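Local coordinates for protein myosin-4 (Saccharomyces cerevisiae, PDB 3MMI) that helps carry ASH1 and other mRNAs into the yeast bud as a type V myosin recruited through SHE3, this chain being its globular tail, at residues 276-281 / 304-309; 248-253 / 266-271; 36-41 / 79-84; 100-105 / 205-210; 113-118 / 139-144. All blocks are in the same frame, centred on the assembly; numbering follows the deposited sequence.

Contact 1: 276-281 / 304-309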
# COMPACT_ATOMS: atom_id res chain seq x y z
N LYS A 276 -20.43 -9.34 -5.84
CA LYS A 276 -21.04 -9.94 -7.00
C LYS A 276 -21.61 -11.30 -6.66
O LYS A 276 -22.65 -11.65 -7.11
CB LYS A 276 -20.12 -9.99 -8.23
CG LYS A 276 -19.91 -8.65 -8.91
CD LYS A 276 -19.02 -8.74 -10.12
CE LYS A 276 -18.99 -7.46 -10.94
NZ LYS A 276 -20.28 -6.82 -11.13
N ILE A 277 -20.92 -12.04 -5.82
CA ILE A 277 -21.43 -13.33 -5.40
C ILE A 277 -22.83 -13.17 -4.81
O ILE A 277 -23.69 -14.00 -4.98
CB ILE A 277 -20.42 -14.00 -4.40
CG1 ILE A 277 -19.36 -14.69 -5.26
CG2 ILE A 277 -21.13 -14.96 -3.52
CD1 ILE A 277 -18.15 -14.88 -4.60
N LEU A 278 -23.03 -12.08 -4.08
CA LEU A 278 -24.24 -11.87 -3.38
C LEU A 278 -25.42 -11.65 -4.34
O LEU A 278 -26.63 -11.87 -3.99
CB LEU A 278 -24.08 -10.66 -2.45
CG LEU A 278 -23.37 -10.94 -1.12
CD1 LEU A 278 -23.08 -9.58 -0.41
CD2 LEU A 278 -24.14 -11.95 -0.23
N GLN A 279 -25.11 -11.16 -5.54
CA GLN A 279 -26.13 -10.99 -6.53
C GLN A 279 -26.36 -12.21 -7.46
O GLN A 279 -27.34 -12.21 -8.15
CB GLN A 279 -25.87 -9.72 -7.34
CG GLN A 279 -25.65 -8.48 -6.49
CD GLN A 279 -24.89 -7.39 -7.24
OE1 GLN A 279 -25.52 -6.70 -8.01
NE2 GLN A 279 -23.57 -7.17 -7.00
N LEU A 280 -25.46 -13.19 -7.53
CA LEU A 280 -25.76 -14.42 -8.26
C LEU A 280 -27.02 -15.13 -7.77
O LEU A 280 -27.34 -15.14 -6.59
CB LEU A 280 -24.59 -15.40 -8.40
CG LEU A 280 -23.30 -14.73 -8.96
CD1 LEU A 280 -21.97 -15.56 -8.73
CD2 LEU A 280 -23.47 -14.27 -10.42
N LYS A 281 -27.79 -15.68 -8.66
CA LYS A 281 -28.94 -16.50 -8.28
C LYS A 281 -28.54 -17.93 -8.52
O LYS A 281 -28.77 -18.45 -9.58
CB LYS A 281 -30.12 -16.20 -9.19
CE LYS A 281 -30.83 -17.51 -12.82
NZ LYS A 281 -29.67 -17.02 -13.59
N GLN A 304 -17.49 -19.38 1.37
CA GLN A 304 -18.41 -19.86 2.43
C GLN A 304 -18.74 -18.81 3.42
O GLN A 304 -19.92 -18.70 3.85
CB GLN A 304 -17.77 -21.14 3.11
CG GLN A 304 -18.78 -21.81 4.03
CD GLN A 304 -18.12 -22.69 5.08
OE1 GLN A 304 -17.15 -22.33 5.69
NE2 GLN A 304 -18.57 -23.87 5.13
N ALA A 305 -17.74 -18.05 3.86
CA ALA A 305 -18.07 -16.99 4.87
C ALA A 305 -19.17 -16.08 4.36
O ALA A 305 -20.06 -15.56 5.09
CB ALA A 305 -16.84 -16.19 5.19
N ILE A 306 -19.10 -15.80 3.07
CA ILE A 306 -20.05 -14.83 2.50
C ILE A 306 -21.46 -15.43 2.41
O ILE A 306 -22.44 -14.83 2.81
CB ILE A 306 -19.65 -14.35 1.09
CG1 ILE A 306 -18.43 -13.39 1.09
CG2 ILE A 306 -20.87 -13.76 0.33
CD1 ILE A 306 -17.67 -13.56 -0.18
N LEU A 307 -21.55 -16.66 1.95
CA LEU A 307 -22.82 -17.33 1.86
C LEU A 307 -23.49 -17.77 3.22
O LEU A 307 -24.70 -17.93 3.25
CB LEU A 307 -22.66 -18.63 1.02
CG LEU A 307 -22.11 -18.46 -0.44
CD1 LEU A 307 -21.96 -19.70 -1.26
CD2 LEU A 307 -23.05 -17.56 -1.17
N LEU A 308 -22.72 -18.06 4.28
CA LEU A 308 -23.33 -18.36 5.57
C LEU A 308 -24.03 -17.14 6.12
O LEU A 308 -24.85 -17.28 6.98
CB LEU A 308 -22.21 -18.84 6.58
CG LEU A 308 -21.71 -20.23 6.20
CD1 LEU A 308 -20.40 -20.56 6.85
CD2 LEU A 308 -22.78 -21.28 6.43
N LYS A 309 -23.61 -15.93 5.69
CA LYS A 309 -24.19 -14.63 6.13
C LYS A 309 -25.48 -14.29 5.31
O LYS A 309 -26.13 -13.25 5.49
CB LYS A 309 -23.18 -13.50 5.98
CG LYS A 309 -21.97 -13.72 6.84
CD LYS A 309 -21.00 -12.59 6.55
CE LYS A 309 -21.53 -11.39 7.17
NZ LYS A 309 -20.50 -10.64 8.04

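Contact 2: 248-253 / 266-271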
# COMPACT_ATOMS: atom_id res chain seq x y z
N ARG A 248 -22.79 -0.10 -6.21
CA ARG A 248 -22.92 1.31 -6.51
C ARG A 248 -22.01 2.19 -5.65
O ARG A 248 -21.46 3.17 -6.15
CB ARG A 248 -24.38 1.76 -6.35
CG ARG A 248 -25.39 0.79 -6.94
N ASN A 249 -21.84 1.86 -4.37
CA ASN A 249 -21.02 2.75 -3.53
C ASN A 249 -19.63 2.61 -4.01
O ASN A 249 -18.84 3.62 -4.02
CB ASN A 249 -21.13 2.44 -2.03
CG ASN A 249 -22.50 2.77 -1.48
OD1 ASN A 249 -22.95 2.25 -0.42
ND2 ASN A 249 -23.14 3.70 -2.09
N ILE A 250 -19.27 1.38 -4.41
CA ILE A 250 -17.90 1.14 -4.83
C ILE A 250 -17.61 1.95 -6.11
O ILE A 250 -16.60 2.62 -6.29
CB ILE A 250 -17.62 -0.41 -5.03
CG1 ILE A 250 -17.46 -1.12 -3.65
CG2 ILE A 250 -16.37 -0.61 -5.84
CD1 ILE A 250 -17.32 -2.57 -3.79
N GLU A 251 -18.54 1.82 -7.02
CA GLU A 251 -18.44 2.58 -8.31
C GLU A 251 -18.39 4.09 -8.09
O GLU A 251 -17.61 4.75 -8.69
CB GLU A 251 -19.54 2.25 -9.34
CG GLU A 251 -19.78 0.76 -9.77
CD GLU A 251 -18.58 -0.27 -9.58
OE1 GLU A 251 -18.75 -1.27 -8.77
OE2 GLU A 251 -17.50 -0.11 -10.23
N ARG A 252 -19.09 4.60 -7.11
CA ARG A 252 -18.92 5.94 -6.68
C ARG A 252 -17.52 6.22 -6.17
O ARG A 252 -16.92 7.20 -6.59
CB ARG A 252 -19.92 6.24 -5.55
CG ARG A 252 -20.57 7.52 -5.76
CD ARG A 252 -21.50 7.87 -4.60
NE ARG A 252 -21.59 9.31 -4.46
CZ ARG A 252 -22.47 9.94 -3.66
NH1 ARG A 252 -23.39 9.27 -2.94
NH2 ARG A 252 -22.48 11.24 -3.63
N LEU A 253 -17.02 5.42 -5.22
CA LEU A 253 -15.61 5.52 -4.73
C LEU A 253 -14.61 5.48 -5.89
O LEU A 253 -13.63 6.26 -5.92
CB LEU A 253 -15.34 4.38 -3.76
CG LEU A 253 -13.97 4.41 -3.12
CD1 LEU A 253 -14.11 3.88 -1.65
CD2 LEU A 253 -13.01 3.64 -3.98
N PRO A 266 -9.01 -3.99 -10.60
CA PRO A 266 -8.27 -5.15 -10.13
C PRO A 266 -7.76 -4.95 -8.69
O PRO A 266 -7.66 -5.97 -8.00
CB PRO A 266 -7.11 -5.29 -11.12
CG PRO A 266 -7.76 -4.72 -12.41
CD PRO A 266 -8.57 -3.55 -11.94
N ASN A 267 -7.48 -3.71 -8.26
CA ASN A 267 -7.04 -3.52 -6.93
C ASN A 267 -8.13 -3.90 -5.90
O ASN A 267 -7.80 -4.16 -4.74
CB ASN A 267 -6.61 -2.06 -6.71
CG ASN A 267 -5.50 -1.68 -7.59
OD1 ASN A 267 -5.60 -0.75 -8.39
ND2 ASN A 267 -4.41 -2.34 -7.43
N LEU A 268 -9.39 -3.87 -6.33
CA LEU A 268 -10.49 -4.13 -5.46
C LEU A 268 -11.22 -5.48 -5.80
O LEU A 268 -12.42 -5.65 -5.54
CB LEU A 268 -11.53 -3.00 -5.61
CG LEU A 268 -11.06 -1.63 -5.14
CD1 LEU A 268 -12.04 -0.63 -5.64
CD2 LEU A 268 -11.06 -1.61 -3.63
N ILE A 269 -10.45 -6.43 -6.35
CA ILE A 269 -10.98 -7.71 -6.78
C ILE A 269 -11.71 -8.57 -5.73
O ILE A 269 -12.80 -9.05 -6.02
CB ILE A 269 -9.95 -8.53 -7.59
CG1 ILE A 269 -10.68 -9.53 -8.42
CG2 ILE A 269 -8.76 -9.06 -6.69
CD1 ILE A 269 -9.73 -10.71 -8.97
N GLN A 270 -11.24 -8.58 -4.49
CA GLN A 270 -11.89 -9.44 -3.47
C GLN A 270 -13.19 -8.86 -3.11
O GLN A 270 -14.18 -9.58 -3.07
CB GLN A 270 -10.96 -9.65 -2.29
CG GLN A 270 -10.06 -10.85 -2.52
CD GLN A 270 -8.90 -10.54 -3.39
OE1 GLN A 270 -8.28 -9.49 -3.20
NE2 GLN A 270 -8.52 -11.47 -4.31
N ILE A 271 -13.23 -7.52 -2.90
CA ILE A 271 -14.47 -6.98 -2.36
C ILE A 271 -15.47 -6.90 -3.50
O ILE A 271 -16.63 -7.16 -3.33
CB ILE A 271 -14.37 -5.56 -1.66
CG1 ILE A 271 -15.75 -5.10 -1.31
CG2 ILE A 271 -13.83 -4.43 -2.61
CD1 ILE A 271 -16.43 -5.93 -0.17

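Contact 3: 36-41 / 79-84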
# COMPACT_ATOMS: atom_id res chain seq x y z
N GLY A 36 22.06 16.10 13.41
CA GLY A 36 22.07 17.52 13.24
C GLY A 36 21.17 17.98 12.14
O GLY A 36 20.69 19.12 12.16
N TYR A 37 20.93 17.12 11.15
CA TYR A 37 20.16 17.59 10.01
C TYR A 37 18.82 16.94 9.71
O TYR A 37 17.88 17.65 9.22
CB TYR A 37 20.95 17.48 8.71
CG TYR A 37 20.11 17.81 7.48
CD1 TYR A 37 19.59 19.11 7.28
CD2 TYR A 37 19.82 16.84 6.53
CE1 TYR A 37 18.82 19.42 6.16
CE2 TYR A 37 19.06 17.13 5.41
CZ TYR A 37 18.56 18.41 5.24
OH TYR A 37 17.81 18.68 4.12
N LEU A 38 18.72 15.62 9.89
CA LEU A 38 17.55 14.89 9.45
C LEU A 38 16.57 14.70 10.58
O LEU A 38 15.36 14.86 10.36
CB LEU A 38 17.91 13.51 8.84
CG LEU A 38 18.53 13.31 7.40
CD1 LEU A 38 19.28 11.92 7.19
CD2 LEU A 38 17.62 13.78 6.31
N LYS A 39 17.07 14.34 11.79
CA LYS A 39 16.21 14.13 12.96
C LYS A 39 15.56 15.46 13.29
O LYS A 39 14.65 15.54 14.13
CB LYS A 39 17.02 13.65 14.18
CG LYS A 39 17.26 12.08 14.27
CD LYS A 39 17.54 11.82 15.82
CE LYS A 39 18.12 10.37 16.11
NZ LYS A 39 17.37 9.24 15.45
N LYS A 40 16.05 16.53 12.67
CA LYS A 40 15.58 17.87 12.99
C LYS A 40 15.06 18.60 11.75
O LYS A 40 15.00 19.83 11.74
N VAL A 41 14.69 17.85 10.72
CA VAL A 41 14.17 18.48 9.52
C VAL A 41 12.68 18.65 9.62
O VAL A 41 12.00 18.04 8.84
CB VAL A 41 14.42 17.64 8.21
CG1 VAL A 41 13.48 18.10 7.09
CG2 VAL A 41 15.83 17.80 7.72
N SER A 79 23.76 3.12 5.63
CA SER A 79 23.02 2.34 6.67
C SER A 79 22.47 3.19 7.77
O SER A 79 21.25 3.11 8.03
CB SER A 79 23.83 1.17 7.24
OG SER A 79 24.19 0.30 6.16
N LYS A 80 23.32 4.02 8.40
CA LYS A 80 22.86 4.85 9.50
C LYS A 80 21.73 5.78 9.01
O LYS A 80 20.70 5.91 9.67
CB LYS A 80 24.01 5.67 10.19
N VAL A 81 21.95 6.44 7.88
CA VAL A 81 20.95 7.35 7.32
C VAL A 81 19.55 6.66 7.06
O VAL A 81 18.50 7.16 7.43
CB VAL A 81 21.44 7.96 6.00
CG1 VAL A 81 20.26 8.39 5.16
CG2 VAL A 81 22.36 9.14 6.28
N LEU A 82 19.57 5.47 6.48
CA LEU A 82 18.32 4.71 6.29
C LEU A 82 17.63 4.35 7.62
O LEU A 82 16.40 4.57 7.78
CB LEU A 82 18.57 3.49 5.41
CG LEU A 82 18.90 3.78 3.95
CD1 LEU A 82 19.11 2.57 3.18
CD2 LEU A 82 17.78 4.56 3.30
N LEU A 83 18.41 3.81 8.55
CA LEU A 83 17.91 3.48 9.88
C LEU A 83 17.35 4.73 10.56
O LEU A 83 16.37 4.65 11.30
CB LEU A 83 19.02 2.87 10.73
CG LEU A 83 18.70 1.52 11.38
N THR A 84 17.97 5.87 10.30
CA THR A 84 17.50 7.10 10.86
C THR A 84 16.21 7.58 10.23
O THR A 84 15.26 7.90 10.95
CB THR A 84 18.55 8.20 10.73
OG1 THR A 84 19.71 7.81 11.50
CG2 THR A 84 18.00 9.55 11.24

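Contact 4: 100-105 / 205-210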
# COMPACT_ATOMS: atom_id res chain seq x y z
N GLY A 100 4.55 13.94 6.46
CA GLY A 100 5.84 13.41 6.80
C GLY A 100 6.22 12.15 6.02
O GLY A 100 7.33 12.07 5.49
N GLY A 101 5.30 11.19 5.98
CA GLY A 101 5.44 9.97 5.19
C GLY A 101 5.81 10.28 3.74
O GLY A 101 6.86 9.83 3.19
N ILE A 102 5.03 11.16 3.14
CA ILE A 102 5.26 11.53 1.77
C ILE A 102 6.56 12.26 1.52
O ILE A 102 7.25 11.96 0.57
CB ILE A 102 4.09 12.32 1.18
CG1 ILE A 102 2.85 11.42 1.08
CG2 ILE A 102 4.39 12.75 -0.24
CD1 ILE A 102 1.47 12.27 0.99
N PHE A 103 6.89 13.26 2.36
CA PHE A 103 8.15 14.01 2.22
C PHE A 103 9.32 13.01 2.24
O PHE A 103 10.10 12.99 1.34
CB PHE A 103 8.29 14.98 3.41
CG PHE A 103 9.62 15.67 3.46
CD1 PHE A 103 9.90 16.70 2.56
CD2 PHE A 103 10.58 15.30 4.40
CE1 PHE A 103 11.13 17.36 2.61
CE2 PHE A 103 11.79 15.97 4.45
CZ PHE A 103 12.07 16.99 3.56
N TRP A 104 9.38 12.16 3.27
CA TRP A 104 10.53 11.25 3.45
C TRP A 104 10.58 10.23 2.27
O TRP A 104 11.65 9.96 1.70
CB TRP A 104 10.50 10.58 4.85
CG TRP A 104 10.83 11.65 5.97
CD1 TRP A 104 9.99 12.12 6.97
CD2 TRP A 104 12.07 12.37 6.13
NE1 TRP A 104 10.65 13.05 7.74
CE2 TRP A 104 11.92 13.23 7.25
CE3 TRP A 104 13.29 12.36 5.44
CZ2 TRP A 104 12.97 14.08 7.69
CZ3 TRP A 104 14.32 13.18 5.88
CH2 TRP A 104 14.15 14.04 6.99
N LEU A 105 9.42 9.72 1.88
CA LEU A 105 9.38 8.67 0.90
C LEU A 105 9.70 9.24 -0.44
O LEU A 105 10.41 8.63 -1.22
CB LEU A 105 8.06 7.94 0.85
CG LEU A 105 7.93 6.93 2.01
CD1 LEU A 105 6.53 6.55 2.34
CD2 LEU A 105 8.83 5.70 1.84
N PHE A 205 5.23 17.59 -2.74
CA PHE A 205 6.52 17.01 -2.36
C PHE A 205 7.22 16.29 -3.52
O PHE A 205 8.11 15.49 -3.31
CB PHE A 205 6.39 16.16 -1.09
CG PHE A 205 6.05 16.94 0.11
CD1 PHE A 205 6.65 18.18 0.35
CD2 PHE A 205 5.15 16.45 1.05
CE1 PHE A 205 6.31 18.90 1.51
CE2 PHE A 205 4.83 17.20 2.20
CZ PHE A 205 5.41 18.41 2.42
N GLN A 206 6.79 16.59 -4.73
CA GLN A 206 7.43 16.09 -5.94
C GLN A 206 7.60 14.54 -6.12
O GLN A 206 8.61 14.07 -6.69
CB GLN A 206 8.80 16.80 -6.14
CG GLN A 206 8.69 18.32 -6.61
CD GLN A 206 10.07 19.04 -6.62
OE1 GLN A 206 10.94 18.74 -7.45
NE2 GLN A 206 10.30 19.92 -5.65
N VAL A 207 6.59 13.73 -5.74
CA VAL A 207 6.77 12.33 -6.01
C VAL A 207 6.69 12.05 -7.51
O VAL A 207 5.88 12.59 -8.19
CB VAL A 207 5.99 11.36 -5.05
CG1 VAL A 207 5.51 12.02 -3.78
CG2 VAL A 207 4.93 10.54 -5.75
N VAL A 208 7.58 11.22 -8.03
CA VAL A 208 7.58 10.95 -9.46
C VAL A 208 6.24 10.33 -9.88
O VAL A 208 5.59 9.64 -9.10
CB VAL A 208 8.76 10.00 -9.92
CG1 VAL A 208 10.02 10.57 -9.47
CG2 VAL A 208 8.66 8.57 -9.33
N ASP A 209 5.86 10.57 -11.13
CA ASP A 209 4.61 10.12 -11.69
C ASP A 209 4.30 8.63 -11.50
O ASP A 209 3.22 8.29 -11.04
CB ASP A 209 4.51 10.43 -13.18
CG ASP A 209 3.62 11.63 -13.44
OD1 ASP A 209 2.34 11.50 -13.37
OD2 ASP A 209 4.19 12.74 -13.66
N SER A 210 5.23 7.76 -11.85
CA SER A 210 5.02 6.37 -11.71
C SER A 210 4.88 5.95 -10.25
O SER A 210 4.21 4.97 -10.03
CB SER A 210 6.19 5.63 -12.33
OG SER A 210 7.38 6.03 -11.63

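Contact 5: 113-118 / 139-144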
# COMPACT_ATOMS: atom_id res chain seq x y z
N ALA A 113 17.45 5.27 -8.20
CA ALA A 113 17.86 5.85 -9.49
C ALA A 113 19.18 6.62 -9.42
O ALA A 113 19.89 6.68 -10.44
CB ALA A 113 16.74 6.79 -10.14
N PHE A 114 19.52 7.17 -8.22
CA PHE A 114 20.81 7.88 -7.98
C PHE A 114 21.90 6.85 -8.19
O PHE A 114 22.72 7.05 -9.07
CB PHE A 114 20.86 8.47 -6.56
CG PHE A 114 22.27 8.74 -6.06
CD1 PHE A 114 23.03 9.79 -6.60
CD2 PHE A 114 22.83 7.95 -5.06
CE1 PHE A 114 24.34 10.05 -6.16
CE2 PHE A 114 24.14 8.19 -4.60
CZ PHE A 114 24.90 9.24 -5.15
N ALA A 115 21.83 5.71 -7.48
CA ALA A 115 22.78 4.60 -7.65
C ALA A 115 22.91 4.14 -9.09
O ALA A 115 24.02 3.91 -9.57
CB ALA A 115 22.47 3.36 -6.70
N ALA A 116 21.78 4.04 -9.79
CA ALA A 116 21.79 3.65 -11.22
C ALA A 116 22.46 4.70 -12.04
O ALA A 116 23.25 4.33 -12.95
CB ALA A 116 20.38 3.41 -11.78
N ASN A 117 22.16 5.99 -11.77
CA ASN A 117 22.89 7.08 -12.47
C ASN A 117 24.38 7.25 -12.04
O ASN A 117 25.17 7.73 -12.78
CB ASN A 117 22.15 8.45 -12.50
CG ASN A 117 22.87 9.51 -13.46
OD1 ASN A 117 23.60 10.43 -13.01
ND2 ASN A 117 22.74 9.29 -14.78
N GLN A 118 24.76 6.87 -10.83
CA GLN A 118 26.15 6.95 -10.47
C GLN A 118 26.91 5.98 -11.33
O GLN A 118 28.05 6.18 -11.65
CB GLN A 118 26.36 6.64 -9.00
CG GLN A 118 26.13 7.83 -8.17
CD GLN A 118 27.20 8.87 -8.32
OE1 GLN A 118 26.97 9.98 -8.79
NE2 GLN A 118 28.40 8.52 -7.85
N ASN A 139 25.59 -1.26 -7.91
CA ASN A 139 24.56 -2.24 -8.21
C ASN A 139 23.88 -2.74 -6.96
O ASN A 139 22.64 -2.83 -6.90
CB ASN A 139 25.14 -3.43 -8.94
CG ASN A 139 24.11 -4.18 -9.74
OD1 ASN A 139 23.53 -3.65 -10.70
ND2 ASN A 139 23.86 -5.40 -9.34
N ASP A 140 24.67 -2.94 -5.92
CA ASP A 140 24.14 -3.46 -4.70
C ASP A 140 23.41 -2.37 -4.00
O ASP A 140 22.42 -2.64 -3.33
CB ASP A 140 25.27 -3.97 -3.84
CG ASP A 140 24.82 -4.63 -2.58
OD1 ASP A 140 24.25 -5.73 -2.62
OD2 ASP A 140 25.06 -4.07 -1.53
N LEU A 141 23.91 -1.13 -4.12
CA LEU A 141 23.32 0.01 -3.41
C LEU A 141 21.89 0.16 -3.96
O LEU A 141 20.94 0.41 -3.23
CB LEU A 141 24.19 1.27 -3.60
CG LEU A 141 23.64 2.60 -3.08
CD1 LEU A 141 23.55 2.58 -1.58
CD2 LEU A 141 24.50 3.78 -3.54
N GLU A 142 21.77 -0.00 -5.25
CA GLU A 142 20.52 0.16 -5.90
C GLU A 142 19.47 -0.91 -5.43
O GLU A 142 18.34 -0.58 -5.09
CB GLU A 142 20.69 0.10 -7.38
CG GLU A 142 19.35 0.14 -8.02
CD GLU A 142 19.43 0.13 -9.52
OE1 GLU A 142 20.51 0.21 -10.03
OE2 GLU A 142 18.42 0.08 -10.25
N ASN A 143 19.88 -2.17 -5.32
CA ASN A 143 18.95 -3.17 -4.87
C ASN A 143 18.61 -3.01 -3.41
O ASN A 143 17.43 -3.13 -3.03
CB ASN A 143 19.39 -4.61 -5.17
CG ASN A 143 19.72 -4.85 -6.65
OD1 ASN A 143 19.06 -4.35 -7.56
ND2 ASN A 143 20.79 -5.63 -6.90
N GLU A 144 19.61 -2.72 -2.60
CA GLU A 144 19.39 -2.65 -1.17
C GLU A 144 18.61 -1.42 -0.70
O GLU A 144 17.87 -1.47 0.25
CB GLU A 144 20.72 -2.73 -0.45
CG GLU A 144 21.25 -4.12 -0.42
CD GLU A 144 20.56 -4.94 0.62
OE1 GLU A 144 20.53 -4.46 1.82
OE2 GLU A 144 20.07 -6.03 0.23

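Contact 1: 276-281 / 304-309
Ile277 and Leu278 face Ile306 and Leu307 here, and the closest backbone approach is between the CA atoms of Leu278 and Leu307, 7.7 Å apart. Segment 276-281 comes at the C-terminal end of helix 269-279 and runs on into loop, with Lys276 O taking the amides of both Gln279 and Leu280, while 304-309 carries the last turn or so of helix 300-308. What joins them is wholly apolar. Ile277 and Ile306 both point their CB atoms at the opposite segment, and their CG2 methyls touch at 4.0 Å as the two side chains cross at about a right angle. Both methyls lie anti to their own backbone N (chi1 -84° in Ile277, -73° in Ile306), which brings the branched side of each residue into the interface. Ile306 CG2 has a second neighbour in Leu278 CD2 at 3.8 Å, and Ile277 CG2 has one in Leu307 CD2 at 4.0 Å, giving a zigzag of four buried side chains. Neighbouring helices of the Dilute region pack round this patch: Ile306 also rests on Ile232 of helix 209-234, Ile277 on Phe292 and Leu307 on Phe288 of helix 285-292, and Leu307 reaches Leu328 of helix 322-338.

Contact 2: 248-253 / 266-271
Ile250 carries this contact, facing Leu268 with one branch and Ile271 with the other. Its CG1 arm stands anti to the carbonyl carbon (chi1 -76°) and stretches on with chi2 at 175°, which sends CD1 out to Ile271. There CD1 sits against two atoms at once, Ile271 CG1 at 3.9 Å and Ile271 CG2 at 4.1 Å, so the methyl lies against the fork of the other isoleucine rather than a single tip. The shorter branch, CG2, meets Leu268 CD1 more loosely at 4.3 Å. All three residues direct CB at the opposite segment and all three are buried. The backbones stay well apart even so: the nearest CA atoms, those of Ile250 and Leu268, are 9.1 Å from each other, and the side chains span the distance without any hydrogen bond between the segments.

Leu268 occupies the N-cap position of helix 269-279, and its apolar side chain cannot cap the helix as an Asn or Ser would. Help comes from an earlier helix: Asn224 of helix 209-234 offers OD1 to the amide N of Ile271 and ND2 to Gln270 OE1, so both ends of one side-chain amide hold this first turn, while its side chain also touches Leu268. On the other segment, Leu253 packs on Leu191 of helix 185-204 and Leu220 of helix 209-234, and Arg252 forms a salt bridge with Asp185. Helix 240-257 thus lies among helices 185-204, 209-234 and 269-279 in the helical Dilute region of the tail.

Contact 3: 36-41 / 79-84
Thr84, which packs against Lys39 in this contact, gives its backbone N to Lys80 O at 2.8 Å, the ordinary bond of helix 71-91. Against the side of that helix, in the N-terminal part of the globular tail, lies a type I beta turn from Leu38 to Val41, closed by Val41 N to Leu38 O at 3.1 Å. The hydroxyl of Thr84, OG1, lies 2.8 Å from the same carbonyl oxygen, Lys80 O, and also pairs with the hydroxyl of Thr34, a residue of helix 26-37. The threonine side chain thus sits between the helix it belongs to and the one that leads into the opposing segment.

No hydrogen bond joins segments 36-41 and 79-84 directly; they meet through carbon. Two side chains of the turn region land on two helix residues one turn apart. Leu38, pointing CB at the helix, reaches Val81 with its CD1 methyl, and the two side chains cross at about a right angle. The pair is buried, with Pro54 touching Leu38 and Ile58 touching Val81 from helix 53-67, and Trp104 of helix 97-108 lying against Leu38 as well.

Lys39 marks the outer border. It is the exposed member of the group and uses the aliphatic start of its chain, leaving the bend at chi4 (-48°) to turn the ammonium end. Thr84 meets it with the methyl, which chi1 of -64° sets anti to the backbone N: Thr84 CG2 lies 4.0 Å from Lys39 CG.

Contact 4: 100-105 / 205-210
Phe103 and Phe205 form a T-shaped pair, the edge of the Phe103 ring turned to the face of Phe205, with centroids 5.7 Å apart and planes at 75°. The same residue adds a CH-pi contact: Phe103 CB stands over the Phe205 face, 4.3 Å from the ring centroid and only 14° off the normal. At the rim of the Phe205 ring, close to its plane, comes Ile102 CG2, 4.0 Å from Phe205 CD2. That methyl also touches Val207 CG1 at 3.8 Å, so a single branch of Ile102 fills the corner between the two residues. Replacing Phe205 with alanine would probably leave the Phe103 edge without its aromatic face and open a gap beside Ile102 CG2.

The backbones come close to allow this, the CA atoms of Phe103 and Phe205 being 5.7 Å apart. Phe103 has CG anti to its N (chi1 173°), which swings the ring along the helix flank, where it also packs on Val41 and Val43. Behind Ile102 lie Trp156 of helix 132-168 and Phe198, Val201 and Leu202 of helix 185-204. A polar tie also joins the two parts: Ser106 OG bonds to Phe205 O.

Segment 205-210 gets its course from the way helix 185-204 stops. Gln206, with positive phi, is the C-prime residue of a Schellman motif in which Val207 N returns to Leu202 O; the chain then runs to Val208, the N-cap of helix 209-234. Here, then, a Schellman-terminated helix end and the linker after it pack on the flank of helix 97-108.

Contact 5: 113-118 / 139-144
This is a close antiparallel packing of two helices, 111-119 against the early part of the long helix 132-168, on the side of the globular tail where its N-terminal helices gather. The axes of the two short segments approach to 8.1 Å at 167°, and the CA atoms of Ala115 and Glu142 come within 5.3 Å. Ala115 points its CB toward the other helix, and that atom lies 3.7 Å from Glu142 N, 3.8 Å from Glu142 CB and equally far from Leu141 CD2, so its methyl sits over the backbone with Leu141 closing one flank. Glu142 closes another: with CG anti to the backbone N (chi1 175°) and the chain straight beyond, it extends across the neighbouring helix, crosswise to its axis, until OE1 lies 3.6 Å from Ala116 CB. That oxygen has its real partner in Lys119, through a salt bridge. With an alanine here, Lys119 is likely to be left without its acidic mate and the Ala116 methyl without its cover. The chemistry is therefore divided: the small alanines are consistent with the close spacing of the helices, and the carboxylate, passing over an apolar methyl, adds an ionic tie between them.

Overall arrangement
From the N terminus, contact 3 closes the first loop, bringing residues 36-41 back to helix 71-91. Contact 4 opens next at 100-105 and closes only at 205-210; contact 5 is nested inside that loop, pairing helix 111-119 with helix 132-168. Contact 2 then joins helix 240-257 to the start of helix 269-279, and contact 1 follows in series, tying the far end of that helix to helix 300-308. No two loops cross. Contacts 3 and 4 touch directly, Leu38 CD2 lying 3.4 Å from Trp104 CZ3, whereas contacts 1 and 2 are linked through their shared helix. With the centres of contacts 1 and 3 about 50 Å apart, the set spans an elongated helical tail.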